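Local coordinates for DUF4595 domain-containing protein (Bacteroides vulgatus, PDB 3TZG), which is of unknown function but, as a porin-like antiparallel beta barrel, may belong with membrane beta-barrel proteins, at residues S151-Y156 with I204-N209; Q125-F130 with E138-F143; L169-Y174 with I244-N249; N164-L169 with D224-V229. All coordinates share one frame; numbering follows the deposited sequence.

Contact 1: residues S151-Y156 with I204-N209; sequences SSCHTY and IGYCMN
A side-chain amide extends the backbone pairing at one end of this antiparallel strand pair, where N209 turns to positive backbone angles. The N209 carboxamide folds back, CG anti to its own carbonyl carbon (chi1 -61°), and OD1 accepts the S152 N-H at 2.9 Å, while N209 N gives its hydrogen to S152 O. S152 is thus held through both its backbone polar groups by one residue. Farther along, regular bonding in the beta barrel links H154 with C207 and Y156 with G205, each a hydrogen-bonded pair; the strand axes approach to 4.8 Å at 157°, close to antiparallel.

C153, T155, Y206 and M208 share one face of the sheet. T155 and Y206 lie alongside each other, the threonine methyl CG2 and hydroxyl OG1 both meeting the CD1-CE1 side of the ring. That methyl also touches I204 CG2, at 3.6 Å. The T155 hydroxyl has a weak hydrogen bond to D177, which ties this face to a loop. On the other face Y156 curls back over H154, so that its OH sits above the centre of the imidazole; H154 NE2 is bonded to E138 of the adjacent strand 136-145 and may steady the imidazole. C153 SG, anti to its backbone N (chi1 -169°), has two partners: it meets the selenium of selenomethionine M208 and meets the Y206 ring at its edge, with SG 4.0 Å from CD1.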
loop_
_atom_site.group_PDB
_atom_site.type_symbol
_atom_site.label_atom_id
_atom_site.label_comp_id
_atom_site.label_asym_id
_atom_site.label_seq_id
_atom_site.Cartn_x
_atom_site.Cartn_y
_atom_site.Cartn_z
ATOM N N SER A 151 14.705 2.488 -13.938
ATOM C CA SER A 151 14.224 1.120 -13.813
ATOM C C SER A 151 12.712 1.155 -13.833
ATOM O O SER A 151 12.122 2.209 -13.553
ATOM C CB SER A 151 14.757 0.451 -12.560
ATOM O OG SER A 151 14.356 1.154 -11.404
ATOM N N SER A 152 12.082 0.049 -14.232
ATOM C CA SER A 152 10.623 -0.014 -14.280
ATOM C C SER A 152 10.103 -1.408 -13.943
ATOM O O SER A 152 10.856 -2.404 -13.971
ATOM C CB SER A 152 10.111 0.392 -15.650
ATOM O OG SER A 152 10.562 -0.526 -16.634
ATOM N N CYS A 153 8.788 -1.460 -13.668
ATOM C CA CYS A 153 8.092 -2.687 -13.374
ATOM C C CYS A 153 6.683 -2.635 -13.896
ATOM O O CYS A 153 5.993 -1.624 -13.746
ATOM C CB CYS A 153 8.099 -2.950 -11.873
ATOM S SG CYS A 153 7.525 -4.599 -11.414
ATOM N N HIS A 154 6.237 -3.740 -14.461
ATOM C CA HIS A 154 4.863 -3.912 -14.860
ATOM C C HIS A 154 4.323 -5.071 -14.067
ATOM O O HIS A 154 4.905 -6.159 -14.140
ATOM C CB HIS A 154 4.765 -4.131 -16.358
ATOM C CG HIS A 154 3.442 -3.788 -16.969
ATOM N ND1 HIS A 154 3.365 -3.231 -18.232
ATOM C CD2 HIS A 154 2.190 -3.918 -16.471
ATOM C CE1 HIS A 154 2.078 -3.086 -18.487
ATOM N NE2 HIS A 154 1.325 -3.481 -17.455
ATOM N N THR A 155 3.269 -4.838 -13.253
ATOM C CA THR A 155 2.644 -5.868 -12.400
ATOM C C THR A 155 1.224 -6.227 -12.945
ATOM O O THR A 155 0.440 -5.339 -13.269
ATOM C CB THR A 155 2.602 -5.388 -10.960
ATOM O OG1 THR A 155 3.906 -4.998 -10.537
ATOM C CG2 THR A 155 2.094 -6.420 -10.033
ATOM N N TYR A 156 0.927 -7.527 -13.088
ATOM C CA TYR A 156 -0.372 -7.981 -13.601
ATOM C C TYR A 156 -1.095 -8.787 -12.516
ATOM O O TYR A 156 -0.463 -9.596 -11.849
ATOM C CB TYR A 156 -0.204 -8.810 -14.901
ATOM C CG TYR A 156 0.542 -8.099 -16.008
ATOM C CD1 TYR A 156 1.935 -8.145 -16.084
ATOM C CD2 TYR A 156 -0.139 -7.414 -17.007
ATOM C CE1 TYR A 156 2.625 -7.543 -17.135
ATOM C CE2 TYR A 156 0.546 -6.771 -18.044
ATOM C CZ TYR A 156 1.927 -6.850 -18.107
ATOM O OH TYR A 156 2.620 -6.194 -19.101
ATOM N N ILE A 204 -0.184 -13.088 -8.930
ATOM C CA ILE A 204 0.508 -11.850 -9.305
ATOM C C ILE A 204 1.756 -12.192 -10.128
ATOM O O ILE A 204 2.491 -13.119 -9.750
ATOM C CB ILE A 204 0.896 -10.985 -8.058
ATOM C CG1 ILE A 204 -0.254 -10.899 -7.028
ATOM C CG2 ILE A 204 1.432 -9.588 -8.503
ATOM C CD1 ILE A 204 0.116 -10.578 -5.704
ATOM N N GLY A 205 2.005 -11.405 -11.187
ATOM C CA GLY A 205 3.163 -11.509 -12.076
ATOM C C GLY A 205 3.878 -10.172 -12.210
ATOM O O GLY A 205 3.239 -9.120 -12.353
ATOM N N TYR A 206 5.227 -10.213 -12.186
ATOM C CA TYR A 206 6.115 -9.063 -12.286
ATOM C C TYR A 206 7.023 -9.134 -13.480
ATOM O O TYR A 206 7.760 -10.105 -13.615
ATOM C CB TYR A 206 6.990 -8.984 -11.034
ATOM C CG TYR A 206 6.177 -8.841 -9.781
ATOM C CD1 TYR A 206 5.756 -7.589 -9.339
ATOM C CD2 TYR A 206 5.842 -9.952 -9.017
ATOM C CE1 TYR A 206 5.010 -7.453 -8.170
ATOM C CE2 TYR A 206 5.087 -9.828 -7.858
ATOM C CZ TYR A 206 4.662 -8.579 -7.444
ATOM O OH TYR A 206 3.890 -8.471 -6.319
ATOM N N CYS A 207 7.047 -8.089 -14.299
ATOM C CA CYS A 207 7.962 -8.051 -15.422
ATOM C C CYS A 207 8.843 -6.812 -15.271
ATOM O O CYS A 207 8.392 -5.697 -15.501
ATOM C CB CYS A 207 7.206 -8.082 -16.752
ATOM S SG CYS A 207 8.263 -7.972 -18.221
HETATM N N MSE A 208 10.078 -7.009 -14.821
HETATM C CA MSE A 208 11.012 -5.914 -14.596
HETATM C C MSE A 208 11.820 -5.556 -15.805
HETATM O O MSE A 208 12.335 -6.438 -16.516
HETATM C CB MSE A 208 11.999 -6.228 -13.483
HETATM C CG MSE A 208 11.563 -5.739 -12.135
HETATM SE SE MSE A 208 10.553 -7.127 -11.247
HETATM C CE MSE A 208 11.947 -8.491 -10.840
ATOM N N ASN A 209 11.984 -4.237 -15.990
ATOM C CA ASN A 209 12.809 -3.612 -17.004
ATOM C C ASN A 209 12.645 -4.297 -18.377
ATOM O O ASN A 209 13.626 -4.693 -19.044
ATOM C CB ASN A 209 14.267 -3.631 -16.551
ATOM C CG ASN A 209 14.438 -2.872 -15.285
ATOM O OD1 ASN A 209 14.164 -1.664 -15.229
ATOM N ND2 ASN A 209 14.782 -3.593 -14.219
#

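Contact 2: residues Q125-F130 with E138-F143; sequences QGKYVF and EVMTVF
This is the antiparallel pairing of a beta hairpin in the barrel wall, made by strands 120-130 and 136-145. The short strand axes run 4.6 Å apart at closest approach and 173° to each other, almost exactly antiparallel. Q125 with V142, K127 with M140 and V129 with E138 are hydrogen-bonded pairs, each closed by two backbone bonds; V129 N to E138 O is the straightest, at 174°.

On the face shared by Y128, V139 and T141, V139 lies beside the tyrosine and lays CG1 over one ring face, 3.7 Å from the centroid, a CH-pi contact. G126 stands opposite T141 in a non-hydrogen-bonded pair. A water joins the Y128 hydroxyl to T141 OG1, donating to the former; Y128 OH is also bonded to D177 O. On the other face the selenomethionine chain of M140 bends at chi2 and chi3, bringing CE obliquely across to V129 CG2 at 3.6 Å.

Strand 105-114 flanks the hairpin beside 120-130, and strand 150-158 beside 136-145, where V139 touches Y157. On the side of the sheet that carries Y128, the F187 ring of helix 181-188 meets the tyrosine ring, planes at about 45°.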
loop_
_atom_site.group_PDB
_atom_site.type_symbol
_atom_site.label_atom_id
_atom_site.label_comp_id
_atom_site.label_asym_id
_atom_site.label_seq_id
_atom_site.Cartn_x
_atom_site.Cartn_y
_atom_site.Cartn_z
ATOM N N GLN A 125 6.953 7.078 -10.399
ATOM C CA GLN A 125 5.742 7.356 -11.175
ATOM C C GLN A 125 4.947 6.074 -11.343
ATOM O O GLN A 125 5.413 5.140 -11.975
ATOM C CB GLN A 125 6.097 7.973 -12.532
ATOM C CG GLN A 125 6.887 9.263 -12.435
ATOM C CD GLN A 125 7.295 9.732 -13.792
ATOM O OE1 GLN A 125 6.661 10.615 -14.366
ATOM N NE2 GLN A 125 8.352 9.142 -14.346
ATOM N N GLY A 126 3.762 6.027 -10.764
ATOM C CA GLY A 126 2.945 4.829 -10.807
ATOM C C GLY A 126 1.623 5.054 -11.471
ATOM O O GLY A 126 0.981 6.075 -11.218
ATOM N N LYS A 127 1.202 4.072 -12.297
ATOM C CA LYS A 127 -0.063 4.041 -13.021
ATOM C C LYS A 127 -0.855 2.829 -12.577
ATOM O O LYS A 127 -0.359 1.723 -12.722
ATOM C CB LYS A 127 0.200 4.008 -14.534
ATOM C CG LYS A 127 -1.014 4.329 -15.378
ATOM C CD LYS A 127 -0.715 4.152 -16.865
ATOM C CE LYS A 127 -1.951 4.415 -17.690
ATOM N NZ LYS A 127 -1.734 4.084 -19.122
ATOM N N TYR A 128 -2.050 3.017 -12.002
ATOM C CA TYR A 128 -2.920 1.931 -11.537
ATOM C C TYR A 128 -4.092 1.863 -12.478
ATOM O O TYR A 128 -4.822 2.843 -12.583
ATOM C CB TYR A 128 -3.348 2.159 -10.076
ATOM C CG TYR A 128 -2.188 2.096 -9.106
ATOM C CD1 TYR A 128 -1.264 3.135 -9.022
ATOM C CD2 TYR A 128 -2.013 0.997 -8.267
ATOM C CE1 TYR A 128 -0.148 3.043 -8.194
ATOM C CE2 TYR A 128 -0.906 0.898 -7.426
ATOM C CZ TYR A 128 0.022 1.925 -7.394
ATOM O OH TYR A 128 1.084 1.859 -6.539
ATOM N N VAL A 129 -4.215 0.744 -13.227
ATOM C CA VAL A 129 -5.258 0.523 -14.240
ATOM C C VAL A 129 -6.227 -0.560 -13.738
ATOM O O VAL A 129 -5.793 -1.616 -13.281
ATOM C CB VAL A 129 -4.594 0.157 -15.587
ATOM C CG1 VAL A 129 -5.624 -0.270 -16.625
ATOM C CG2 VAL A 129 -3.769 1.331 -16.105
ATOM N N PHE A 130 -7.535 -0.261 -13.791
ATOM C CA PHE A 130 -8.632 -1.110 -13.283
ATOM C C PHE A 130 -9.521 -1.587 -14.400
ATOM O O PHE A 130 -9.689 -0.864 -15.388
ATOM C CB PHE A 130 -9.496 -0.313 -12.269
ATOM C CG PHE A 130 -8.733 0.230 -11.086
ATOM C CD1 PHE A 130 -7.952 1.378 -11.206
ATOM C CD2 PHE A 130 -8.751 -0.431 -9.868
ATOM C CE1 PHE A 130 -7.174 1.824 -10.136
ATOM C CE2 PHE A 130 -7.991 0.030 -8.791
ATOM C CZ PHE A 130 -7.224 1.157 -8.924
ATOM N N GLU A 138 -3.561 -3.960 -13.518
ATOM C CA GLU A 138 -2.141 -3.696 -13.797
ATOM C C GLU A 138 -1.635 -2.480 -13.090
ATOM O O GLU A 138 -2.374 -1.507 -12.900
ATOM C CB GLU A 138 -1.892 -3.495 -15.291
ATOM C CG GLU A 138 -2.216 -4.655 -16.189
ATOM C CD GLU A 138 -2.155 -4.302 -17.659
ATOM O OE1 GLU A 138 -1.610 -3.232 -18.013
ATOM O OE2 GLU A 138 -2.613 -5.140 -18.467
ATOM N N VAL A 139 -0.361 -2.528 -12.725
ATOM C CA VAL A 139 0.361 -1.427 -12.091
ATOM C C VAL A 139 1.672 -1.234 -12.837
ATOM O O VAL A 139 2.432 -2.181 -13.004
ATOM C CB VAL A 139 0.608 -1.598 -10.569
ATOM C CG1 VAL A 139 1.252 -0.331 -9.975
ATOM C CG2 VAL A 139 -0.669 -1.990 -9.821
HETATM N N MSE A 140 1.917 -0.027 -13.309
HETATM C CA MSE A 140 3.148 0.336 -14.006
HETATM C C MSE A 140 3.880 1.370 -13.189
HETATM O O MSE A 140 3.278 2.380 -12.796
HETATM C CB MSE A 140 2.869 0.842 -15.415
HETATM C CG MSE A 140 2.407 -0.246 -16.337
HETATM SE SE MSE A 140 0.647 0.102 -17.070
HETATM C CE MSE A 140 -0.461 0.051 -15.506
ATOM N N THR A 141 5.157 1.083 -12.863
ATOM C CA THR A 141 5.973 1.964 -12.042
ATOM C C THR A 141 7.281 2.223 -12.715
ATOM O O THR A 141 7.918 1.293 -13.204
ATOM C CB THR A 141 6.203 1.402 -10.646
ATOM O OG1 THR A 141 5.030 0.768 -10.138
ATOM C CG2 THR A 141 6.638 2.462 -9.685
ATOM N N VAL A 142 7.684 3.500 -12.734
ATOM C CA VAL A 142 8.948 3.970 -13.271
ATOM C C VAL A 142 9.691 4.649 -12.153
ATOM O O VAL A 142 9.157 5.573 -11.536
ATOM C CB VAL A 142 8.783 4.889 -14.504
ATOM C CG1 VAL A 142 10.141 5.379 -15.015
ATOM C CG2 VAL A 142 8.012 4.181 -15.610
ATOM N N PHE A 143 10.933 4.190 -11.900
ATOM C CA PHE A 143 11.833 4.726 -10.874
ATOM C C PHE A 143 12.976 5.463 -11.516
ATOM O O PHE A 143 13.738 4.862 -12.277
ATOM C CB PHE A 143 12.374 3.600 -9.978
ATOM C CG PHE A 143 11.334 2.807 -9.224
ATOM C CD1 PHE A 143 10.698 1.722 -9.819
ATOM C CD2 PHE A 143 11.002 3.137 -7.908
ATOM C CE1 PHE A 143 9.735 0.990 -9.116
ATOM C CE2 PHE A 143 10.043 2.408 -7.204
ATOM C CZ PHE A 143 9.418 1.335 -7.808
HETATM O O HOH W 1 4.097 1.884 -7.870
#

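Contact 3: residues L169-Y174 with I244-N249; sequences LNLQAY and IDLSYN
A short 3-10 turn, 171-174, in the loop leading to helix 181-188 packs here against the final strand, 239-247, of the beta barrel. Its backbone is closed by bonds from A173 N to N170 O and from Y174 N to L171 O, so L171 and Y174, three residues apart, both direct their side chains at the strand. I244 and L246, two residues apart on it, answer from the same side; the contact between the segments is entirely by side chains.

L171 and L246 meet tip to tip, CD2 to CD2 at 3.6 Å. The other L171 methyl, CD1, reaches the hydroxyl end of Y248, whose OH is itself bonded to P228 O. Y174 crosses I244 obliquely: the isoleucine places CG2 over one ring face, 4.2 Å from the centroid and 17° off the normal, a CH-pi contact, while its CG1 and CD1 touch CD1 of the ring. L246 CD2 lies more loosely by CE2 of the same tyrosine. The far end of Y174 is anchored by a hydrogen bond between its OH and that of Y37.

Strand 239-247 runs between strands 12-15 and 227-235, V13 touching both Y174 and I244. Helix 181-188 completes the surroundings, F184 meeting the Y174 ring edge-to-face and L188 packing on the same residue.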
loop_
_atom_site.group_PDB
_atom_site.type_symbol
_atom_site.label_atom_id
_atom_site.label_comp_id
_atom_site.label_asym_id
_atom_site.label_seq_id
_atom_site.Cartn_x
_atom_site.Cartn_y
_atom_site.Cartn_z
ATOM N N LEU A 169 -11.348 -2.394 6.114
ATOM C CA LEU A 169 -10.120 -1.968 5.453
ATOM C C LEU A 169 -10.043 -2.517 4.052
ATOM O O LEU A 169 -10.709 -3.507 3.737
ATOM C CB LEU A 169 -8.872 -2.425 6.243
ATOM C CG LEU A 169 -8.734 -2.062 7.725
ATOM C CD1 LEU A 169 -7.510 -2.695 8.292
ATOM C CD2 LEU A 169 -8.716 -0.547 7.950
ATOM N N ASN A 170 -9.209 -1.879 3.200
ATOM C CA ASN A 170 -8.971 -2.356 1.845
ATOM C C ASN A 170 -7.776 -3.271 1.940
ATOM O O ASN A 170 -6.624 -2.828 1.826
ATOM C CB ASN A 170 -8.797 -1.210 0.845
ATOM C CG ASN A 170 -8.573 -1.674 -0.567
ATOM O OD1 ASN A 170 -8.888 -2.812 -0.942
ATOM N ND2 ASN A 170 -8.054 -0.794 -1.400
ATOM N N LEU A 171 -8.062 -4.565 2.164
ATOM C CA LEU A 171 -7.058 -5.606 2.415
ATOM C C LEU A 171 -6.131 -5.882 1.203
ATOM O O LEU A 171 -5.074 -6.480 1.433
ATOM C CB LEU A 171 -7.725 -6.909 2.888
ATOM C CG LEU A 171 -8.469 -6.721 4.241
ATOM C CD1 LEU A 171 -9.110 -7.975 4.695
ATOM C CD2 LEU A 171 -7.550 -6.144 5.330
ATOM N N GLN A 172 -6.439 -5.344 -0.025
ATOM C CA GLN A 172 -5.580 -5.432 -1.227
ATOM C C GLN A 172 -4.253 -4.771 -0.968
ATOM O O GLN A 172 -3.250 -5.120 -1.601
ATOM C CB GLN A 172 -6.220 -4.763 -2.443
ATOM C CG GLN A 172 -7.594 -5.272 -2.817
ATOM C CD GLN A 172 -8.317 -4.332 -3.756
ATOM O OE1 GLN A 172 -7.728 -3.404 -4.356
ATOM N NE2 GLN A 172 -9.633 -4.545 -3.878
ATOM N N ALA A 173 -4.246 -3.781 -0.028
ATOM C CA ALA A 173 -3.043 -3.041 0.362
ATOM C C ALA A 173 -1.961 -3.979 0.889
ATOM O O ALA A 173 -0.787 -3.632 0.856
ATOM C CB ALA A 173 -3.391 -2.010 1.417
ATOM N N TYR A 174 -2.345 -5.167 1.377
ATOM C CA TYR A 174 -1.381 -6.113 1.907
ATOM C C TYR A 174 -0.742 -6.937 0.790
ATOM O O TYR A 174 0.248 -7.613 1.080
ATOM C CB TYR A 174 -2.026 -7.028 2.962
ATOM C CG TYR A 174 -2.303 -6.320 4.274
ATOM C CD1 TYR A 174 -1.264 -5.958 5.127
ATOM C CD2 TYR A 174 -3.599 -5.969 4.642
ATOM C CE1 TYR A 174 -1.504 -5.252 6.303
ATOM C CE2 TYR A 174 -3.852 -5.258 5.816
ATOM C CZ TYR A 174 -2.800 -4.902 6.648
ATOM O OH TYR A 174 -3.019 -4.237 7.843
ATOM N N ILE A 244 0.426 -12.296 6.712
ATOM C CA ILE A 244 -0.282 -11.335 7.548
ATOM C C ILE A 244 -1.464 -12.044 8.168
ATOM O O ILE A 244 -2.262 -12.641 7.452
ATOM C CB ILE A 244 -0.699 -10.061 6.761
ATOM C CG1 ILE A 244 0.550 -9.221 6.389
ATOM C CG2 ILE A 244 -1.712 -9.206 7.536
ATOM C CD1 ILE A 244 0.902 -9.322 4.936
ATOM N N ASP A 245 -1.546 -12.026 9.494
ATOM C CA ASP A 245 -2.664 -12.630 10.222
ATOM C C ASP A 245 -3.581 -11.505 10.709
ATOM O O ASP A 245 -3.079 -10.476 11.158
ATOM C CB ASP A 245 -2.159 -13.520 11.372
ATOM C CG ASP A 245 -1.583 -14.870 10.943
ATOM O OD1 ASP A 245 -2.186 -15.523 10.073
ATOM O OD2 ASP A 245 -0.617 -15.333 11.581
ATOM N N LEU A 246 -4.901 -11.648 10.539
ATOM C CA LEU A 246 -5.848 -10.596 10.917
ATOM C C LEU A 246 -6.945 -11.108 11.843
ATOM O O LEU A 246 -7.432 -12.245 11.698
ATOM C CB LEU A 246 -6.510 -9.964 9.675
ATOM C CG LEU A 246 -5.594 -9.332 8.635
ATOM C CD1 LEU A 246 -5.369 -10.279 7.484
ATOM C CD2 LEU A 246 -6.213 -8.107 8.085
ATOM N N SER A 247 -7.359 -10.251 12.789
ATOM C CA SER A 247 -8.416 -10.565 13.752
ATOM C C SER A 247 -9.529 -9.546 13.633
ATOM O O SER A 247 -9.270 -8.368 13.367
ATOM C CB SER A 247 -7.861 -10.603 15.170
ATOM O OG SER A 247 -8.881 -10.857 16.120
ATOM N N TYR A 248 -10.767 -10.002 13.848
ATOM C CA TYR A 248 -11.971 -9.173 13.767
ATOM C C TYR A 248 -12.716 -9.169 15.114
ATOM O O TYR A 248 -13.812 -8.612 15.202
ATOM C CB TYR A 248 -12.874 -9.682 12.632
ATOM C CG TYR A 248 -12.215 -9.666 11.269
ATOM C CD1 TYR A 248 -11.379 -10.704 10.864
ATOM C CD2 TYR A 248 -12.437 -8.618 10.375
ATOM C CE1 TYR A 248 -10.735 -10.671 9.631
ATOM C CE2 TYR A 248 -11.821 -8.591 9.125
ATOM C CZ TYR A 248 -10.974 -9.621 8.761
ATOM O OH TYR A 248 -10.400 -9.618 7.526
ATOM N N ASN A 249 -12.083 -9.741 16.167
ATOM C CA ASN A 249 -12.635 -9.850 17.524
ATOM C C ASN A 249 -12.482 -8.545 18.302
ATOM O O ASN A 249 -11.368 -8.019 18.359
ATOM C CB ASN A 249 -11.956 -10.995 18.314
ATOM C CG ASN A 249 -12.451 -11.155 19.741
ATOM O OD1 ASN A 249 -11.785 -10.769 20.705
ATOM N ND2 ASN A 249 -13.654 -11.683 19.917
#

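Contact 4: residues N164-L169 with D224-V229; sequences NYQANL and DDENPV
Residues D224 to N227 form a type I' beta turn, closed by D224 N to N227 O and N227 N to D224 O, and the irregular chain 164-169 runs past it with the CA atoms of Y165 and E226 5.6 Å apart. The turn is the tight end of the hairpin joining strands 213-224 and 227-235 of the barrel; E226 occupies one of its two positive-phi positions.

Y165 and P228 carry the apolar part. The tyrosine holds CG in the crowded position between its backbone N and carbonyl carbon (chi1 76°), and the proline crosses it at about a right angle, its CG 3.5 Å from Y165 CB and its CD close by. The contact is therefore at the root of the tyrosine, whose hydroxyl end reaches away to accept a hydrogen bond from L171 N. L200 of strand 199-208 packs against both Y165 and P228.

Q166 and E226 run side by side at the more open margin, with amide and carboxylate planes 66° apart. E226 OE1 touches Q166 CB at 3.3 Å and lies 3.6 Å from its NE2. N227 ND2 is also bonded to T8 OG1, on the chain near the N-terminus. Across the contact that same nitrogen makes a weak bond to Q166 O, at 2.6 Å and bent to 117° at the hydrogen.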
loop_
_atom_site.group_PDB
_atom_site.type_symbol
_atom_site.label_atom_id
_atom_site.label_comp_id
_atom_site.label_asym_id
_atom_site.label_seq_id
_atom_site.Cartn_x
_atom_site.Cartn_y
_atom_site.Cartn_z
ATOM N N ASN A 164 -13.457 -13.058 -2.845
ATOM C CA ASN A 164 -14.120 -11.846 -2.380
ATOM C C ASN A 164 -14.188 -11.860 -0.881
ATOM O O ASN A 164 -14.290 -12.921 -0.259
ATOM C CB ASN A 164 -15.524 -11.702 -2.992
ATOM C CG ASN A 164 -15.477 -11.543 -4.491
ATOM O OD1 ASN A 164 -15.152 -10.468 -5.029
ATOM N ND2 ASN A 164 -15.752 -12.635 -5.200
ATOM N N TYR A 165 -14.098 -10.677 -0.307
ATOM C CA TYR A 165 -14.133 -10.513 1.123
ATOM C C TYR A 165 -14.996 -9.323 1.477
ATOM O O TYR A 165 -15.336 -8.503 0.610
ATOM C CB TYR A 165 -12.700 -10.340 1.665
ATOM C CG TYR A 165 -12.098 -8.966 1.419
ATOM C CD1 TYR A 165 -11.527 -8.642 0.193
ATOM C CD2 TYR A 165 -12.087 -7.998 2.417
ATOM C CE1 TYR A 165 -11.004 -7.378 -0.052
ATOM C CE2 TYR A 165 -11.563 -6.726 2.183
ATOM C CZ TYR A 165 -11.010 -6.426 0.948
ATOM O OH TYR A 165 -10.464 -5.192 0.697
ATOM N N GLN A 166 -15.295 -9.208 2.769
ATOM C CA GLN A 166 -16.013 -8.082 3.338
ATOM C C GLN A 166 -15.291 -7.688 4.612
ATOM O O GLN A 166 -15.173 -8.509 5.520
ATOM C CB GLN A 166 -17.479 -8.423 3.579
ATOM C CG GLN A 166 -18.435 -7.225 3.460
ATOM C CD GLN A 166 -18.790 -6.872 2.029
ATOM O OE1 GLN A 166 -18.466 -5.785 1.536
ATOM N NE2 GLN A 166 -19.485 -7.773 1.333
ATOM N N ALA A 167 -14.677 -6.490 4.617
ATOM C CA ALA A 167 -13.949 -5.926 5.750
ATOM C C ALA A 167 -14.000 -4.411 5.670
ATOM O O ALA A 167 -14.321 -3.859 4.611
ATOM C CB ALA A 167 -12.517 -6.431 5.764
ATOM N N ASN A 168 -13.713 -3.737 6.786
ATOM C CA ASN A 168 -13.714 -2.271 6.868
ATOM C C ASN A 168 -12.490 -1.676 6.121
ATOM O O ASN A 168 -12.594 -0.593 5.555
ATOM C CB ASN A 168 -13.726 -1.823 8.326
ATOM C CG ASN A 168 -12.444 -2.083 9.080
ATOM O OD1 ASN A 168 -11.977 -3.210 9.215
ATOM N ND2 ASN A 168 -11.832 -1.029 9.571
ATOM N N LEU A 169 -11.348 -2.394 6.114
ATOM C CA LEU A 169 -10.120 -1.968 5.453
ATOM C C LEU A 169 -10.043 -2.517 4.052
ATOM O O LEU A 169 -10.709 -3.507 3.737
ATOM C CB LEU A 169 -8.872 -2.425 6.243
ATOM C CG LEU A 169 -8.734 -2.062 7.725
ATOM C CD1 LEU A 169 -7.510 -2.695 8.292
ATOM C CD2 LEU A 169 -8.716 -0.547 7.950
ATOM N N ASP A 224 -12.440 -16.796 7.403
ATOM C CA ASP A 224 -13.266 -17.155 8.555
ATOM C C ASP A 224 -14.568 -16.406 8.391
ATOM O O ASP A 224 -14.597 -15.180 8.524
ATOM C CB ASP A 224 -12.541 -16.833 9.875
ATOM C CG ASP A 224 -12.773 -17.809 11.014
ATOM O OD1 ASP A 224 -13.952 -18.039 11.375
ATOM O OD2 ASP A 224 -11.773 -18.283 11.601
ATOM N N ASP A 225 -15.610 -17.148 7.987
ATOM C CA ASP A 225 -16.959 -16.710 7.631
ATOM C C ASP A 225 -16.885 -15.363 6.867
ATOM O O ASP A 225 -17.320 -14.329 7.380
ATOM C CB ASP A 225 -17.971 -16.667 8.819
ATOM C CG ASP A 225 -17.551 -16.153 10.190
ATOM O OD1 ASP A 225 -16.948 -15.062 10.257
ATOM O OD2 ASP A 225 -17.971 -16.762 11.209
ATOM N N GLU A 226 -16.295 -15.422 5.625
ATOM C CA GLU A 226 -16.161 -14.360 4.608
ATOM C C GLU A 226 -15.005 -13.350 4.904
ATOM O O GLU A 226 -14.618 -12.595 4.015
ATOM C CB GLU A 226 -17.502 -13.589 4.482
ATOM C CG GLU A 226 -17.732 -12.759 3.224
ATOM C CD GLU A 226 -19.161 -12.256 3.076
ATOM O OE1 GLU A 226 -19.338 -11.052 2.775
ATOM O OE2 GLU A 226 -20.104 -13.049 3.311
ATOM N N ASN A 227 -14.433 -13.371 6.101
ATOM C CA ASN A 227 -13.375 -12.436 6.467
ATOM C C ASN A 227 -11.982 -13.043 6.311
ATOM O O ASN A 227 -11.706 -14.072 6.929
ATOM C CB ASN A 227 -13.556 -11.996 7.915
ATOM C CG ASN A 227 -14.833 -11.290 8.224
ATOM O OD1 ASN A 227 -15.503 -11.594 9.203
ATOM N ND2 ASN A 227 -15.198 -10.338 7.404
ATOM N N PRO A 228 -11.040 -12.397 5.601
ATOM C CA PRO A 228 -9.699 -12.991 5.504
ATOM C C PRO A 228 -8.948 -12.888 6.832
ATOM O O PRO A 228 -8.655 -11.777 7.311
ATOM C CB PRO A 228 -9.024 -12.165 4.408
ATOM C CG PRO A 228 -10.077 -11.401 3.765
ATOM C CD PRO A 228 -11.135 -11.176 4.781
ATOM N N VAL A 229 -8.642 -14.053 7.428
ATOM C CA VAL A 229 -7.956 -14.096 8.725
ATOM C C VAL A 229 -6.469 -14.409 8.518
ATOM O O VAL A 229 -5.690 -14.300 9.465
ATOM C CB VAL A 229 -8.610 -15.058 9.742
ATOM C CG1 VAL A 229 -9.905 -14.461 10.249
ATOM C CG2 VAL A 229 -8.848 -16.449 9.163
#

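Contacts 1 and 2 adjoin in the barrel wall, their centres 9 Å apart: strand 136-145 pairs directly with strand 150-158, so four strands side by side in the wall run from 120-130 through to 199-208. Contacts 3 and 4 form a second group, with centres 8 Å apart; they share L169, and lie on the neighbouring strands 239-247 and 227-235 respectively. Contact 2 lies across the chain's centre from contact 3, about 23 Å between centres. Contact 2 closes before the others open, whereas contacts 1, 3 and 4 interleave along the chain. The chain from 164 to 174, in the loop between strand 163-164 and helix 181-188, thus packs against the last two strands of the barrel.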